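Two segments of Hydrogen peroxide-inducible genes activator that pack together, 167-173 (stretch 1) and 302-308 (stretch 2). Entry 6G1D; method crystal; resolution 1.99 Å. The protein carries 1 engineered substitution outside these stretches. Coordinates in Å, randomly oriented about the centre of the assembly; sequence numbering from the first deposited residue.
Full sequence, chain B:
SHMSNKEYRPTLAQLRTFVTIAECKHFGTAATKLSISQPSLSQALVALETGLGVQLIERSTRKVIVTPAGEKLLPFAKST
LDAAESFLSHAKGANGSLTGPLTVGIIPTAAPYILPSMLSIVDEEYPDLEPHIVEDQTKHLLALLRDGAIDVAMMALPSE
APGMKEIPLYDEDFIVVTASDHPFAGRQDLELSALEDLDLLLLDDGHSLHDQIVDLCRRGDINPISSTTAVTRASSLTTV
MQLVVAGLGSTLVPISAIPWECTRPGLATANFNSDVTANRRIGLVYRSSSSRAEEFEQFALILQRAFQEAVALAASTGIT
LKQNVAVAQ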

# COMPACT_ATOMS: atom_id res chain seq x y z
N ILE B 167 -29.18 -12.21 5.73
CA ILE B 167 -30.48 -11.78 6.22
C ILE B 167 -30.84 -10.51 5.44
O ILE B 167 -30.17 -9.50 5.61
CB ILE B 167 -30.47 -11.45 7.73
CG1 ILE B 167 -29.97 -12.63 8.56
CG2 ILE B 167 -31.89 -11.14 8.19
CD1 ILE B 167 -29.69 -12.29 10.01
N PRO B 168 -31.88 -10.57 4.58
CA PRO B 168 -32.29 -9.35 3.87
C PRO B 168 -32.82 -8.32 4.86
O PRO B 168 -33.60 -8.69 5.78
CB PRO B 168 -33.46 -9.84 2.97
CG PRO B 168 -33.46 -11.32 3.02
CD PRO B 168 -32.72 -11.73 4.23
N LEU B 169 -32.40 -7.07 4.71
CA LEU B 169 -32.85 -6.01 5.64
C LEU B 169 -33.88 -5.11 4.99
O LEU B 169 -35.00 -5.02 5.46
CB LEU B 169 -31.67 -5.21 6.16
CG LEU B 169 -30.60 -6.02 6.92
CD1 LEU B 169 -29.45 -5.14 7.30
CD2 LEU B 169 -31.22 -6.62 8.17
N TYR B 170 -33.49 -4.47 3.89
CA TYR B 170 -34.37 -3.54 3.19
C TYR B 170 -33.84 -3.22 1.78
O TYR B 170 -32.66 -3.45 1.50
CB TYR B 170 -34.49 -2.24 3.99
CG TYR B 170 -33.16 -1.64 4.40
CD1 TYR B 170 -32.43 -0.82 3.56
CD2 TYR B 170 -32.62 -1.91 5.66
CE1 TYR B 170 -31.23 -0.29 3.94
CE2 TYR B 170 -31.40 -1.38 6.04
CZ TYR B 170 -30.72 -0.57 5.18
OH TYR B 170 -29.52 -0.05 5.60
N ASP B 171 -34.72 -2.70 0.94
CA ASP B 171 -34.36 -2.04 -0.31
C ASP B 171 -34.27 -0.52 -0.10
O ASP B 171 -35.21 0.10 0.42
CB ASP B 171 -35.40 -2.34 -1.38
CG ASP B 171 -35.36 -3.75 -1.84
OD1 ASP B 171 -34.27 -4.33 -1.91
OD2 ASP B 171 -36.43 -4.32 -2.16
N GLU B 172 -33.13 0.05 -0.44
CA GLU B 172 -32.89 1.48 -0.24
C GLU B 172 -32.86 2.15 -1.60
O GLU B 172 -32.01 1.79 -2.45
CB GLU B 172 -31.56 1.71 0.45
CG GLU B 172 -31.18 3.17 0.61
CD GLU B 172 -29.98 3.37 1.50
OE1 GLU B 172 -29.16 2.42 1.64
OE2 GLU B 172 -29.85 4.51 2.04
N ASP B 173 -33.73 3.13 -1.80
CA ASP B 173 -33.79 3.83 -3.08
C ASP B 173 -32.55 4.70 -3.28
O ASP B 173 -31.94 5.14 -2.32
CB ASP B 173 -35.06 4.69 -3.17
CG ASP B 173 -36.32 3.85 -3.38
OD1 ASP B 173 -36.29 2.83 -4.14
OD2 ASP B 173 -37.36 4.23 -2.80
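Stretch 2 (302-308) ILQRAFQ

Stretch 2 is a helical segment, 302-308, laid along a strand, 167-173, and the two run nearly parallel: their N-to-C directions differ by 9°, and their axes come within 8.1 Å. Both elements extend beyond these limits at each end. Within the helix the i to i-4 ladder is intact, with Ala306 N to Ile302 O at 2.8 Å, Phe307 N to Leu303 O at 3.0 Å and Gln308 N to Gln304 O at 3.2 Å. The register is set where the CA of Leu169 lies 5.8 Å from the CA of Gln304, and the contact buries 373 Å² in all.

At the start of the stretch, Ile167 is out of reach of the helix, and Pro168, whose CA-to-CB bond points away, offers little more than its carbonyl, with O 3.9 Å from Gln304 NE2.

Contact begins in earnest at Leu169. Its CA-to-CB bond points sideways, its rotamer is m,t, and CD1 meets Leu303 CD1 at 3.9 Å. Leu303 takes m,t as well, and its CA-to-CB bond points toward the strand. Leu169 CD2 lies 4.1 Å from Gln304 CG, while Leu169 O accepts a hydrogen bond from Gln304 NE2 at 3.0 Å, nearly straight at 170°. Gln304's CA-to-CB bond points sideways, but the end of its side chain comes nearer to the strand; one side chain thus supplies both aliphatic packing and a polar clasp on the backbone.

The CA-to-CB bond of Tyr170 points toward the helix, with chi1 in p, and here the central rule of the contact appears: ring laid on ring. Phe307, with chi1 in t and its CA-to-CB bond pointing toward the strand, forms an offset stack with it, planes at 2° and centroids 3.6 Å apart; the closest atoms, Tyr170 CE1 and Phe307 CD1, are 3.4 Å apart. The CB of Phe307 also sits over the tyrosine face, 3.7 Å from the centroid of the Tyr170 ring, so the methylene joins the ring in covering that surface. Tyr170 CE2 lies 4.1 Å from Leu303 O, one helical turn before Phe307.

Asp171 turns its CA-to-CB bond away, and its carboxylate is bonded elsewhere in the structure; its backbone O still comes 4.1 Å from Phe307 CE2. Glu172 brings CD to 3.7 Å from Phe307 CE1, with both carboxylate oxygens satisfied elsewhere. By Asp173 the contact has ended. On the helix, Leu303 and Phe307, four residues apart, carry the apolar packing, with Gln304 beside them tying down the strand.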

# COMPACT_ATOMS: atom_id res chain seq x y z
N ILE B 302 -32.81 -4.37 14.59
CA ILE B 302 -32.27 -3.08 14.96
C ILE B 302 -31.89 -2.28 13.73
O ILE B 302 -32.21 -1.09 13.62
CB ILE B 302 -31.04 -3.20 15.90
CG1 ILE B 302 -31.46 -3.81 17.23
CG2 ILE B 302 -30.39 -1.84 16.15
CD1 ILE B 302 -30.32 -4.11 18.17
N LEU B 303 -31.19 -2.92 12.81
CA LEU B 303 -30.80 -2.27 11.57
C LEU B 303 -32.02 -1.87 10.71
O LEU B 303 -31.97 -0.82 10.09
CB LEU B 303 -29.83 -3.15 10.77
CG LEU B 303 -28.48 -3.37 11.45
CD1 LEU B 303 -27.66 -4.41 10.67
CD2 LEU B 303 -27.72 -2.06 11.57
N GLN B 304 -33.06 -2.69 10.66
CA GLN B 304 -34.27 -2.31 9.93
C GLN B 304 -34.94 -1.10 10.55
O GLN B 304 -35.44 -0.20 9.81
CB GLN B 304 -35.24 -3.47 9.85
CG GLN B 304 -34.71 -4.63 8.97
CD GLN B 304 -35.63 -5.83 9.05
OE1 GLN B 304 -36.06 -6.22 10.16
NE2 GLN B 304 -35.96 -6.38 7.90
N ARG B 305 -34.94 -1.03 11.89
CA ARG B 305 -35.49 0.13 12.58
C ARG B 305 -34.61 1.37 12.35
O ARG B 305 -35.12 2.45 12.09
CB ARG B 305 -35.69 -0.14 14.09
CG ARG B 305 -36.77 -1.16 14.40
CD ARG B 305 -36.71 -1.62 15.86
NE ARG B 305 -36.68 -0.48 16.78
CZ ARG B 305 -36.20 -0.51 18.03
NH1 ARG B 305 -35.68 -1.62 18.56
NH2 ARG B 305 -36.22 0.60 18.76
N ALA B 306 -33.31 1.19 12.45
CA ALA B 306 -32.37 2.29 12.18
C ALA B 306 -32.52 2.88 10.80
O ALA B 306 -32.47 4.10 10.64
CB ALA B 306 -30.91 1.81 12.39
N PHE B 307 -32.73 2.04 9.81
CA PHE B 307 -32.93 2.50 8.44
C PHE B 307 -34.22 3.32 8.34
O PHE B 307 -34.24 4.35 7.66
CB PHE B 307 -32.95 1.34 7.44
CG PHE B 307 -33.23 1.77 6.03
CD1 PHE B 307 -32.31 2.58 5.36
CD2 PHE B 307 -34.41 1.41 5.39
CE1 PHE B 307 -32.57 3.01 4.06
CE2 PHE B 307 -34.67 1.82 4.09
CZ PHE B 307 -33.75 2.62 3.43
N GLN B 308 -35.30 2.85 8.97
CA GLN B 308 -36.57 3.61 8.96
C GLN B 308 -36.40 5.00 9.55
O GLN B 308 -36.98 5.96 9.04
CB GLN B 308 -37.70 2.86 9.70
CG GLN B 308 -38.25 1.65 8.95
CD GLN B 308 -38.62 1.96 7.48
OE1 GLN B 308 -39.47 2.82 7.21
NE2 GLN B 308 -37.97 1.27 6.54